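Local coordinates for protein putative aldehyde dehydrogenase (Burkholderia cenocepacia, PDB 4YWE) that probably oxidises aldehydes with NAD or NADP as electron acceptor and binds calcium and magnesium ions, at residues 54-66 with 199-211; 165-177 with 466-478. All coordinates share one frame; numbering follows the deposited sequence.

Interaction 1: 54-66 with 199-211; sequences AVAAARDAFAGPW and EAGLPAGALNIVT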
loop_
_atom_site.group_PDB
_atom_site.type_symbol
_atom_site.label_atom_id
_atom_site.label_comp_id
_atom_site.label_asym_id
_atom_site.label_seq_id
_atom_site.Cartn_x
_atom_site.Cartn_y
_atom_site.Cartn_z
ATOM N N ALA A 54 0.314 -19.293 -31.707
ATOM C CA ALA A 54 0.443 -19.200 -30.255
ATOM C C ALA A 54 -0.197 -17.922 -29.726
ATOM O O ALA A 54 -0.894 -17.940 -28.711
ATOM C CB ALA A 54 1.906 -19.266 -29.848
ATOM N N VAL A 55 0.044 -16.813 -30.419
ATOM C CA VAL A 55 -0.514 -15.527 -30.021
ATOM C C VAL A 55 -2.019 -15.531 -30.251
ATOM O O VAL A 55 -2.782 -15.004 -29.440
ATOM C CB VAL A 55 0.162 -14.366 -30.775
ATOM C CG1 VAL A 55 -0.494 -13.042 -30.420
ATOM C CG2 VAL A 55 1.649 -14.327 -30.458
ATOM N N ALA A 56 -2.440 -16.136 -31.358
ATOM C CA ALA A 56 -3.859 -16.271 -31.671
ATOM C C ALA A 56 -4.589 -17.012 -30.555
ATOM O O ALA A 56 -5.651 -16.582 -30.104
ATOM C CB ALA A 56 -4.044 -16.992 -33.000
ATOM N N ALA A 57 -4.008 -18.124 -30.115
ATOM C CA ALA A 57 -4.589 -18.931 -29.048
ATOM C C ALA A 57 -4.645 -18.150 -27.739
ATOM O O ALA A 57 -5.647 -18.186 -27.024
ATOM C CB ALA A 57 -3.799 -20.217 -28.866
ATOM N N ALA A 58 -3.563 -17.441 -27.434
ATOM C CA ALA A 58 -3.482 -16.647 -26.214
ATOM C C ALA A 58 -4.545 -15.554 -26.193
ATOM O O ALA A 58 -5.199 -15.336 -25.174
ATOM C CB ALA A 58 -2.098 -16.041 -26.071
ATOM N N ARG A 59 -4.719 -14.877 -27.324
ATOM C CA ARG A 59 -5.696 -13.795 -27.429
ATOM C C ARG A 59 -7.121 -14.298 -27.217
ATOM O O ARG A 59 -7.907 -13.668 -26.509
ATOM C CB ARG A 59 -5.587 -13.103 -28.790
ATOM C CG ARG A 59 -6.577 -11.961 -28.982
ATOM C CD ARG A 59 -6.398 -10.891 -27.913
ATOM N NE ARG A 59 -5.036 -10.368 -27.891
ATOM C CZ ARG A 59 -4.589 -9.476 -27.013
ATOM N NH1 ARG A 59 -3.331 -9.062 -27.072
ATOM N NH2 ARG A 59 -5.396 -8.998 -26.076
ATOM N N ASP A 60 -7.449 -15.429 -27.837
ATOM C CA ASP A 60 -8.771 -16.026 -27.683
ATOM C C ASP A 60 -9.006 -16.441 -26.237
ATOM O O ASP A 60 -10.086 -16.225 -25.687
ATOM C CB ASP A 60 -8.936 -17.233 -28.609
ATOM C CG ASP A 60 -8.917 -16.851 -30.073
ATOM O OD1 ASP A 60 -9.232 -15.683 -30.390
ATOM O OD2 ASP A 60 -8.589 -17.719 -30.909
ATOM N N ALA A 61 -7.988 -17.039 -25.628
ATOM C CA ALA A 61 -8.075 -17.477 -24.243
ATOM C C ALA A 61 -8.261 -16.288 -23.308
ATOM O O ALA A 61 -9.060 -16.344 -22.375
ATOM C CB ALA A 61 -6.841 -18.266 -23.858
ATOM N N PHE A 62 -7.524 -15.212 -23.566
ATOM C CA PHE A 62 -7.628 -14.013 -22.741
ATOM C C PHE A 62 -8.997 -13.363 -22.901
ATOM O O PHE A 62 -9.577 -12.876 -21.934
ATOM C CB PHE A 62 -6.529 -13.007 -23.092
ATOM C CG PHE A 62 -6.619 -11.722 -22.312
ATOM C CD1 PHE A 62 -6.129 -11.648 -21.019
ATOM C CD2 PHE A 62 -7.202 -10.594 -22.869
ATOM C CE1 PHE A 62 -6.214 -10.473 -20.295
ATOM C CE2 PHE A 62 -7.292 -9.415 -22.150
ATOM C CZ PHE A 62 -6.797 -9.355 -20.861
ATOM N N ALA A 63 -9.508 -13.355 -24.127
ATOM C CA ALA A 63 -10.799 -12.741 -24.402
ATOM C C ALA A 63 -11.944 -13.665 -23.994
ATOM O O ALA A 63 -13.097 -13.241 -23.925
ATOM C CB ALA A 63 -10.910 -12.377 -25.873
ATOM N N GLY A 64 -11.618 -14.922 -23.716
ATOM C CA GLY A 64 -12.625 -15.914 -23.382
ATOM C C GLY A 64 -12.559 -16.466 -21.968
ATOM O O GLY A 64 -12.592 -15.707 -21.000
ATOM N N PRO A 65 -12.467 -17.801 -21.848
ATOM C CA PRO A 65 -12.510 -18.545 -20.581
ATOM C C PRO A 65 -11.522 -18.059 -19.521
ATOM O O PRO A 65 -11.918 -17.859 -18.373
ATOM C CB PRO A 65 -12.167 -19.976 -21.009
ATOM C CG PRO A 65 -12.615 -20.058 -22.421
ATOM C CD PRO A 65 -12.341 -18.703 -23.008
ATOM N N TRP A 66 -10.261 -17.875 -19.895
ATOM C CA TRP A 66 -9.239 -17.484 -18.930
ATOM C C TRP A 66 -9.452 -16.055 -18.437
ATOM O O TRP A 66 -9.265 -15.764 -17.255
ATOM C CB TRP A 66 -7.844 -17.637 -19.537
ATOM C CG TRP A 66 -6.721 -17.330 -18.586
ATOM C CD1 TRP A 66 -5.712 -16.431 -18.776
ATOM C CD2 TRP A 66 -6.495 -17.917 -17.296
ATOM N NE1 TRP A 66 -4.870 -16.425 -17.691
ATOM C CE2 TRP A 66 -5.329 -17.329 -16.768
ATOM C CE3 TRP A 66 -7.163 -18.885 -16.539
ATOM C CZ2 TRP A 66 -4.819 -17.673 -15.518
ATOM C CZ3 TRP A 66 -6.655 -19.226 -15.297
ATOM C CH2 TRP A 66 -5.494 -18.620 -14.800
ATOM N N GLU A 199 -3.458 -30.227 -16.616
ATOM C CA GLU A 199 -4.024 -31.109 -15.601
ATOM C C GLU A 199 -4.616 -30.301 -14.450
ATOM O O GLU A 199 -5.661 -30.653 -13.903
ATOM C CB GLU A 199 -2.962 -32.070 -15.067
ATOM C CG GLU A 199 -2.395 -33.027 -16.099
ATOM C CD GLU A 199 -1.326 -33.934 -15.517
ATOM O OE1 GLU A 199 -1.076 -33.850 -14.296
ATOM O OE2 GLU A 199 -0.737 -34.730 -16.279
ATOM N N ALA A 200 -3.938 -29.213 -14.095
ATOM C CA ALA A 200 -4.347 -28.373 -12.974
ATOM C C ALA A 200 -5.654 -27.637 -13.255
ATOM O O ALA A 200 -6.322 -27.173 -12.332
ATOM C CB ALA A 200 -3.249 -27.379 -12.636
ATOM N N GLY A 201 -6.012 -27.522 -14.529
ATOM C CA GLY A 201 -7.264 -26.893 -14.905
ATOM C C GLY A 201 -7.105 -25.583 -15.650
ATOM O O GLY A 201 -8.074 -24.852 -15.849
ATOM N N LEU A 202 -5.876 -25.280 -16.055
ATOM C CA LEU A 202 -5.613 -24.087 -16.845
ATOM C C LEU A 202 -6.234 -24.251 -18.226
ATOM O O LEU A 202 -5.918 -25.204 -18.938
ATOM C CB LEU A 202 -4.110 -23.830 -16.960
ATOM C CG LEU A 202 -3.684 -22.493 -17.567
ATOM C CD1 LEU A 202 -4.055 -21.343 -16.646
ATOM C CD2 LEU A 202 -2.194 -22.489 -17.859
ATOM N N PRO A 203 -7.132 -23.325 -18.604
ATOM C CA PRO A 203 -7.835 -23.383 -19.892
ATOM C C PRO A 203 -6.877 -23.383 -21.080
ATOM O O PRO A 203 -5.792 -22.807 -20.994
ATOM C CB PRO A 203 -8.692 -22.113 -19.886
ATOM C CG PRO A 203 -8.840 -21.756 -18.445
ATOM C CD PRO A 203 -7.553 -22.166 -17.799
ATOM N N ALA A 204 -7.280 -24.031 -22.168
ATOM C CA ALA A 204 -6.458 -24.106 -23.371
ATOM C C ALA A 204 -6.219 -22.718 -23.955
ATOM O O ALA A 204 -7.152 -21.930 -24.110
ATOM C CB ALA A 204 -7.114 -25.012 -24.404
ATOM N N GLY A 205 -4.963 -22.424 -24.273
ATOM C CA GLY A 205 -4.605 -21.142 -24.848
ATOM C C GLY A 205 -4.010 -20.171 -23.847
ATOM O O GLY A 205 -3.319 -19.227 -24.228
ATOM N N ALA A 206 -4.283 -20.398 -22.566
ATOM C CA ALA A 206 -3.774 -19.529 -21.509
ATOM C C ALA A 206 -2.257 -19.632 -21.411
ATOM O O ALA A 206 -1.575 -18.658 -21.087
ATOM C CB ALA A 206 -4.417 -19.875 -20.176
ATOM N N LEU A 207 -1.738 -20.822 -21.689
ATOM C CA LEU A 207 -0.300 -21.047 -21.735
ATOM C C LEU A 207 0.078 -21.699 -23.060
ATOM O O LEU A 207 -0.458 -22.748 -23.420
ATOM C CB LEU A 207 0.156 -21.918 -20.564
ATOM C CG LEU A 207 1.641 -22.281 -20.533
ATOM C CD1 LEU A 207 2.504 -21.028 -20.473
ATOM C CD2 LEU A 207 1.944 -23.203 -19.359
ATOM N N ASN A 208 0.996 -21.066 -23.784
ATOM C CA ASN A 208 1.445 -21.578 -25.073
ATOM C C ASN A 208 2.966 -21.646 -25.117
ATOM O O ASN A 208 3.649 -20.695 -24.738
ATOM C CB ASN A 208 0.925 -20.703 -26.217
ATOM C CG ASN A 208 -0.582 -20.558 -26.200
ATOM O OD1 ASN A 208 -1.306 -21.409 -26.717
ATOM N ND2 ASN A 208 -1.066 -19.473 -25.605
ATOM N N ILE A 209 3.491 -22.776 -25.580
ATOM C CA ILE A 209 4.932 -22.969 -25.654
ATOM C C ILE A 209 5.362 -23.172 -27.100
ATOM O O ILE A 209 4.856 -24.060 -27.787
ATOM C CB ILE A 209 5.386 -24.160 -24.789
ATOM C CG1 ILE A 209 4.659 -24.169 -23.442
ATOM C CG2 ILE A 209 6.894 -24.127 -24.596
ATOM C CD1 ILE A 209 5.018 -23.013 -22.540
ATOM N N VAL A 210 6.294 -22.346 -27.562
ATOM C CA VAL A 210 6.858 -22.506 -28.897
ATOM C C VAL A 210 8.372 -22.639 -28.802
ATOM O O VAL A 210 9.076 -21.659 -28.558
ATOM C CB VAL A 210 6.470 -21.337 -29.821
ATOM C CG1 VAL A 210 7.126 -21.500 -31.188
ATOM C CG2 VAL A 210 4.959 -21.249 -29.961
ATOM N N THR A 211 8.869 -23.857 -28.988
ATOM C CA THR A 211 10.305 -24.103 -28.975
ATOM C C THR A 211 10.926 -23.615 -30.278
ATOM O O THR A 211 10.223 -23.408 -31.262
ATOM C CB THR A 211 10.630 -25.595 -28.783
ATOM O OG1 THR A 211 10.008 -26.360 -29.825
ATOM C CG2 THR A 211 10.124 -26.079 -27.434
HETATM O O HOH W 1 -7.140 -20.485 -27.291
#
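Helix 48-63 lies against strand 207-209, at the end of a beta-alpha-beta crossover in which helix 188-200 leads from strand 177-182 to its parallel neighbour 207-209; Ala-54, Ala-57 and Ala-58 pack against Asn-208 of the strand, and Ala-61 against Gly-205 in the turn before it. The short segments run nearly antiparallel, at 176°, with their axes 8.4 Å apart. Small methyl groups suit this helix face because backbone comes very near: CA of Ala-57 is 4.7 Å from CA of Gly-205, and Ala-61 CB rests 3.4 Å from Gly-205 C. Gly-205 sits in a type II beta turn, Pro-203 to Ala-206, where its positive phi and the nearness of the helix leave no room for a side chain. The carbonyl of the same residue faces the helix, and Ala-58 CA makes a C-H...O contact with Gly-205 O at 3.3 Å. That oxygen also accepts a short bond of 2.7 Å from Asn-208 ND2, which reaches it from above the carbonyl plane. Asn-208 is held at both ends of its amide, ND2 giving as well to Cys-178 O and OD1 accepting from Ala-17 N, so a polar group can sit among alanines. Beyond it, Val-210 CG2 packs on Ala-54 CB. Past the helix end, Trp-66 swings its ring anti to the backbone nitrogen (chi1 -177°) and lays one face on Leu-202 and Ala-206: Leu-202 CD1 is 3.7 Å from the centroid of the six-membered ring, and Ala-206 CB stands 3.9 Å from that of the five-membered ring, two CH-pi contacts. Pro-203 CD comes in obliquely at 3.5 Å from Trp-66 CE3. Ala-54 and Ala-58 also touch Val-179 of strand 177-182, and a helix packed over parallel strands in this way is consistent with the Rossmann-type cofactor domain of aldehyde dehydrogenases.

Interaction 2: 165-177 with 466-478; sequences GRSVGAALAAGNA and REKGFEALYGFTA
Asn-176 ND2 gives both its N-H groups to backbone oxygens, 2.9 Å to Phe-476 O and 3.0 Å to Ala-171 O, each on a lone pair and close to the amide plane. Its OD1 accepts from Gly-149 N, which leaves the amide little freedom to turn. Ala-171 O also takes the backbone N-H of Asn-176, within the Schellman motif that ends helix 160-174 at Gly-175, whose positive phi suits a residue without a side chain. Phe-476, with its ring anti to the carbonyl carbon (chi1 -77°), lies along that helix: Ala-171 CB sits over one face, 4.0 Å from the centroid, as a CH-pi contact, while Ala-170 CB comes in obliquely at 3.7 Å from Phe-476 CD2. Alanines here let a large ring settle close to the helix. Thr-477 CG2 touches Ala-174 CB. Towards the other end, Arg-166 NE and Glu-467 OE1 form a long, loose salt bridge of 3.7 Å, and NE, buried here, has no hydrogen-bond partner in the model; the stronger partners are Thr-233 for Arg-166 NH2 and Ser-231 for Glu-467 OE2. The extended chain of Lys-468 brings CE to the guanidinium edge, 3.5 Å from Arg-166 NH1. Its NZ stands 4.3 Å from the same NH1, like charges that probably disfavour each other, though the lysine also makes a cation-pi contact with Phe-456. The Arg-166 side chain lies about 4 Å from that of Glu-256, the predicted active-site residue, consistent with the catalytic cleft of an aldehyde dehydrogenase.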
loop_
_atom_site.group_PDB
_atom_site.type_symbol
_atom_site.label_atom_id
_atom_site.label_comp_id
_atom_site.label_asym_id
_atom_site.label_seq_id
_atom_site.Cartn_x
_atom_site.Cartn_y
_atom_site.Cartn_z
ATOM N N GLY A 165 8.792 -20.162 -13.799
ATOM C CA GLY A 165 7.942 -19.989 -12.637
ATOM C C GLY A 165 7.737 -18.552 -12.205
ATOM O O GLY A 165 6.629 -18.160 -11.846
ATOM N N ARG A 166 8.804 -17.758 -12.238
ATOM C CA ARG A 166 8.710 -16.368 -11.810
ATOM C C ARG A 166 8.018 -15.516 -12.870
ATOM O O ARG A 166 7.290 -14.579 -12.543
ATOM C CB ARG A 166 10.100 -15.799 -11.487
ATOM C CG ARG A 166 10.965 -15.471 -12.695
ATOM C CD ARG A 166 12.289 -14.842 -12.282
ATOM N NE ARG A 166 13.078 -14.447 -13.444
ATOM C CZ ARG A 166 14.382 -14.198 -13.414
ATOM N NH1 ARG A 166 15.054 -14.305 -12.278
ATOM N NH2 ARG A 166 15.015 -13.844 -14.524
ATOM N N SER A 167 8.231 -15.855 -14.139
ATOM C CA SER A 167 7.715 -15.048 -15.241
ATOM C C SER A 167 6.273 -15.411 -15.574
ATOM O O SER A 167 5.384 -14.561 -15.525
ATOM C CB SER A 167 8.595 -15.213 -16.480
ATOM O OG SER A 167 8.231 -14.288 -17.490
ATOM N N VAL A 168 6.050 -16.677 -15.912
ATOM C CA VAL A 168 4.725 -17.145 -16.300
ATOM C C VAL A 168 3.799 -17.195 -15.086
ATOM O O VAL A 168 2.610 -16.898 -15.189
ATOM C CB VAL A 168 4.812 -18.521 -16.991
ATOM C CG1 VAL A 168 3.430 -19.010 -17.399
ATOM C CG2 VAL A 168 5.726 -18.440 -18.202
ATOM N N GLY A 169 4.352 -17.560 -13.934
ATOM C CA GLY A 169 3.576 -17.625 -12.708
ATOM C C GLY A 169 2.974 -16.293 -12.304
ATOM O O GLY A 169 1.825 -16.228 -11.864
ATOM N N ALA A 170 3.751 -15.226 -12.456
ATOM C CA ALA A 170 3.278 -13.885 -12.133
ATOM C C ALA A 170 2.315 -13.376 -13.201
ATOM O O ALA A 170 1.316 -12.728 -12.890
ATOM C CB ALA A 170 4.453 -12.929 -11.978
ATOM N N ALA A 171 2.626 -13.674 -14.459
ATOM C CA ALA A 171 1.799 -13.245 -15.581
ATOM C C ALA A 171 0.411 -13.873 -15.508
ATOM O O ALA A 171 -0.598 -13.202 -15.721
ATOM C CB ALA A 171 2.475 -13.596 -16.901
ATOM N N LEU A 172 0.369 -15.166 -15.204
ATOM C CA LEU A 172 -0.895 -15.881 -15.067
ATOM C C LEU A 172 -1.706 -15.352 -13.891
ATOM O O LEU A 172 -2.917 -15.157 -14.001
ATOM C CB LEU A 172 -0.646 -17.382 -14.900
ATOM C CG LEU A 172 -0.278 -18.151 -16.168
ATOM C CD1 LEU A 172 0.075 -19.593 -15.836
ATOM C CD2 LEU A 172 -1.424 -18.089 -17.168
ATOM N N ALA A 173 -1.033 -15.122 -12.768
ATOM C CA ALA A 173 -1.692 -14.623 -11.567
ATOM C C ALA A 173 -2.293 -13.246 -11.823
ATOM O O ALA A 173 -3.343 -12.903 -11.278
ATOM C CB ALA A 173 -0.713 -14.571 -10.399
ATOM N N ALA A 174 -1.624 -12.470 -12.671
ATOM C CA ALA A 174 -2.081 -11.129 -13.020
ATOM C C ALA A 174 -3.269 -11.171 -13.981
ATOM O O ALA A 174 -3.963 -10.170 -14.166
ATOM C CB ALA A 174 -0.940 -10.326 -13.624
ATOM N N GLY A 175 -3.495 -12.330 -14.595
ATOM C CA GLY A 175 -4.633 -12.512 -15.478
ATOM C C GLY A 175 -4.303 -12.484 -16.959
ATOM O O GLY A 175 -5.199 -12.397 -17.801
ATOM N N ASN A 176 -3.017 -12.563 -17.279
ATOM C CA ASN A 176 -2.572 -12.555 -18.668
ATOM C C ASN A 176 -2.592 -13.955 -19.274
ATOM O O ASN A 176 -2.547 -14.956 -18.556
ATOM C CB ASN A 176 -1.159 -11.973 -18.777
ATOM C CG ASN A 176 -1.060 -10.565 -18.223
ATOM O OD1 ASN A 176 -1.352 -9.591 -18.916
ATOM N ND2 ASN A 176 -0.637 -10.450 -16.970
ATOM N N ALA A 177 -2.667 -14.015 -20.599
ATOM C CA ALA A 177 -2.457 -15.260 -21.330
ATOM C C ALA A 177 -1.027 -15.255 -21.859
ATOM O O ALA A 177 -0.528 -14.215 -22.284
ATOM C CB ALA A 177 -3.460 -15.407 -22.460
ATOM N N ARG A 466 11.449 -5.284 -12.462
ATOM C CA ARG A 466 11.561 -6.222 -11.353
ATOM C C ARG A 466 10.647 -7.427 -11.538
ATOM O O ARG A 466 9.495 -7.289 -11.952
ATOM C CB ARG A 466 11.237 -5.525 -10.028
ATOM C CG ARG A 466 12.204 -4.412 -9.646
ATOM C CD ARG A 466 13.587 -4.961 -9.318
ATOM N NE ARG A 466 14.534 -3.902 -8.966
ATOM C CZ ARG A 466 15.315 -3.276 -9.843
ATOM N NH1 ARG A 466 15.265 -3.598 -11.130
ATOM N NH2 ARG A 466 16.149 -2.328 -9.434
ATOM N N GLU A 467 11.172 -8.610 -11.235
ATOM C CA GLU A 467 10.361 -9.820 -11.196
ATOM C C GLU A 467 10.606 -10.539 -9.870
ATOM O O GLU A 467 11.392 -10.065 -9.048
ATOM C CB GLU A 467 10.662 -10.724 -12.393
ATOM C CG GLU A 467 10.346 -10.062 -13.733
ATOM C CD GLU A 467 10.086 -11.055 -14.848
ATOM O OE1 GLU A 467 10.374 -12.255 -14.664
ATOM O OE2 GLU A 467 9.584 -10.632 -15.911
ATOM N N LYS A 468 9.922 -11.666 -9.672
ATOM C CA LYS A 468 9.807 -12.332 -8.369
ATOM C C LYS A 468 9.056 -11.445 -7.372
ATOM O O LYS A 468 8.864 -10.250 -7.604
ATOM C CB LYS A 468 11.175 -12.709 -7.787
ATOM C CG LYS A 468 12.056 -13.570 -8.671
ATOM C CD LYS A 468 13.309 -13.978 -7.911
ATOM C CE LYS A 468 14.350 -14.606 -8.820
ATOM N NZ LYS A 468 15.560 -15.017 -8.052
ATOM N N GLY A 469 8.629 -12.040 -6.263
ATOM C CA GLY A 469 7.917 -11.307 -5.231
ATOM C C GLY A 469 6.586 -10.737 -5.684
ATOM O O GLY A 469 6.175 -10.918 -6.829
ATOM N N PHE A 470 5.910 -10.041 -4.776
ATOM C CA PHE A 470 4.619 -9.435 -5.077
ATOM C C PHE A 470 4.777 -8.306 -6.093
ATOM O O PHE A 470 3.901 -8.082 -6.929
ATOM C CB PHE A 470 3.965 -8.909 -3.797
ATOM C CG PHE A 470 2.494 -8.637 -3.932
ATOM C CD1 PHE A 470 2.041 -7.430 -4.442
ATOM C CD2 PHE A 470 1.564 -9.588 -3.548
ATOM C CE1 PHE A 470 0.686 -7.179 -4.568
ATOM C CE2 PHE A 470 0.209 -9.342 -3.670
ATOM C CZ PHE A 470 -0.231 -8.137 -4.181
ATOM N N GLU A 471 5.911 -7.614 -6.018
ATOM C CA GLU A 471 6.206 -6.468 -6.878
ATOM C C GLU A 471 6.110 -6.800 -8.370
ATOM O O GLU A 471 5.837 -5.924 -9.192
ATOM C CB GLU A 471 7.606 -5.930 -6.555
ATOM C CG GLU A 471 8.021 -4.697 -7.346
ATOM C CD GLU A 471 7.387 -3.422 -6.824
ATOM O OE1 GLU A 471 6.692 -3.479 -5.789
ATOM O OE2 GLU A 471 7.587 -2.359 -7.450
ATOM N N ALA A 472 6.325 -8.065 -8.712
ATOM C CA ALA A 472 6.337 -8.498 -10.105
ATOM C C ALA A 472 4.976 -8.310 -10.770
ATOM O O ALA A 472 4.892 -8.087 -11.979
ATOM C CB ALA A 472 6.774 -9.953 -10.199
ATOM N N LEU A 473 3.915 -8.397 -9.974
ATOM C CA LEU A 473 2.552 -8.260 -10.478
ATOM C C LEU A 473 2.293 -6.882 -11.086
ATOM O O LEU A 473 1.454 -6.740 -11.976
ATOM C CB LEU A 473 1.543 -8.530 -9.359
ATOM C CG LEU A 473 1.593 -9.915 -8.709
ATOM C CD1 LEU A 473 0.587 -10.007 -7.576
ATOM C CD2 LEU A 473 1.341 -11.003 -9.742
ATOM N N TYR A 474 3.009 -5.870 -10.603
ATOM C CA TYR A 474 2.844 -4.510 -11.115
ATOM C C TYR A 474 3.429 -4.379 -12.517
ATOM O O TYR A 474 2.985 -3.548 -13.311
ATOM C CB TYR A 474 3.493 -3.495 -10.175
ATOM C CG TYR A 474 2.921 -3.517 -8.777
ATOM C CD1 TYR A 474 1.642 -3.037 -8.522
ATOM C CD2 TYR A 474 3.659 -4.018 -7.711
ATOM C CE1 TYR A 474 1.113 -3.060 -7.244
ATOM C CE2 TYR A 474 3.138 -4.042 -6.432
ATOM C CZ TYR A 474 1.866 -3.562 -6.204
ATOM O OH TYR A 474 1.346 -3.586 -4.930
ATOM N N GLY A 475 4.430 -5.199 -12.816
ATOM C CA GLY A 475 5.024 -5.216 -14.139
ATOM C C GLY A 475 4.185 -5.983 -15.142
ATOM O O GLY A 475 4.325 -5.797 -16.352
ATOM N N PHE A 476 3.308 -6.847 -14.639
ATOM C CA PHE A 476 2.456 -7.660 -15.502
ATOM C C PHE A 476 1.027 -7.127 -15.563
ATOM O O PHE A 476 0.132 -7.787 -16.095
ATOM C CB PHE A 476 2.454 -9.117 -15.035
ATOM C CG PHE A 476 3.699 -9.872 -15.407
ATOM C CD1 PHE A 476 3.945 -10.216 -16.725
ATOM C CD2 PHE A 476 4.621 -10.239 -14.440
ATOM C CE1 PHE A 476 5.088 -10.910 -17.074
ATOM C CE2 PHE A 476 5.766 -10.933 -14.783
ATOM C CZ PHE A 476 5.999 -11.269 -16.100
ATOM N N THR A 477 0.817 -5.936 -15.012
ATOM C CA THR A 477 -0.464 -5.254 -15.144
ATOM C C THR A 477 -0.254 -3.814 -15.600
ATOM O O THR A 477 0.873 -3.320 -15.624
ATOM C CB THR A 477 -1.273 -5.252 -13.822
ATOM O OG1 THR A 477 -0.524 -4.598 -12.790
ATOM C CG2 THR A 477 -1.611 -6.676 -13.390
ATOM N N ALA A 478 -1.346 -3.155 -15.976
ATOM C CA ALA A 478 -1.315 -1.743 -16.347
ATOM C C ALA A 478 -2.434 -1.005 -15.628
ATOM O O ALA A 478 -3.571 -1.473 -15.589
ATOM C CB ALA A 478 -1.443 -1.577 -17.847
#

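Of the four segments 54-66 comes first, on helix 48-63, and interaction 1 closes a loop of 132 residues when 199-211 returns to it. Inside that loop lies 165-177, whose own partner, 466-478, arrives only near the C terminus, after 288 intervening residues; the two contacts therefore cross rather than nest. They meet where Trp-66 NE1 lies 2.9 Å from Asn-176 O, a probable hydrogen bond, and where Phe-62 packs on Gly-175. Both reach the same mixed sheet: interaction 1 joins helix 48-63 to strand 207-209 of that sheet, while interaction 2 ties helix 160-174 to the C-terminal chain as it enters strand 477-485, which pairs with strand 139-155.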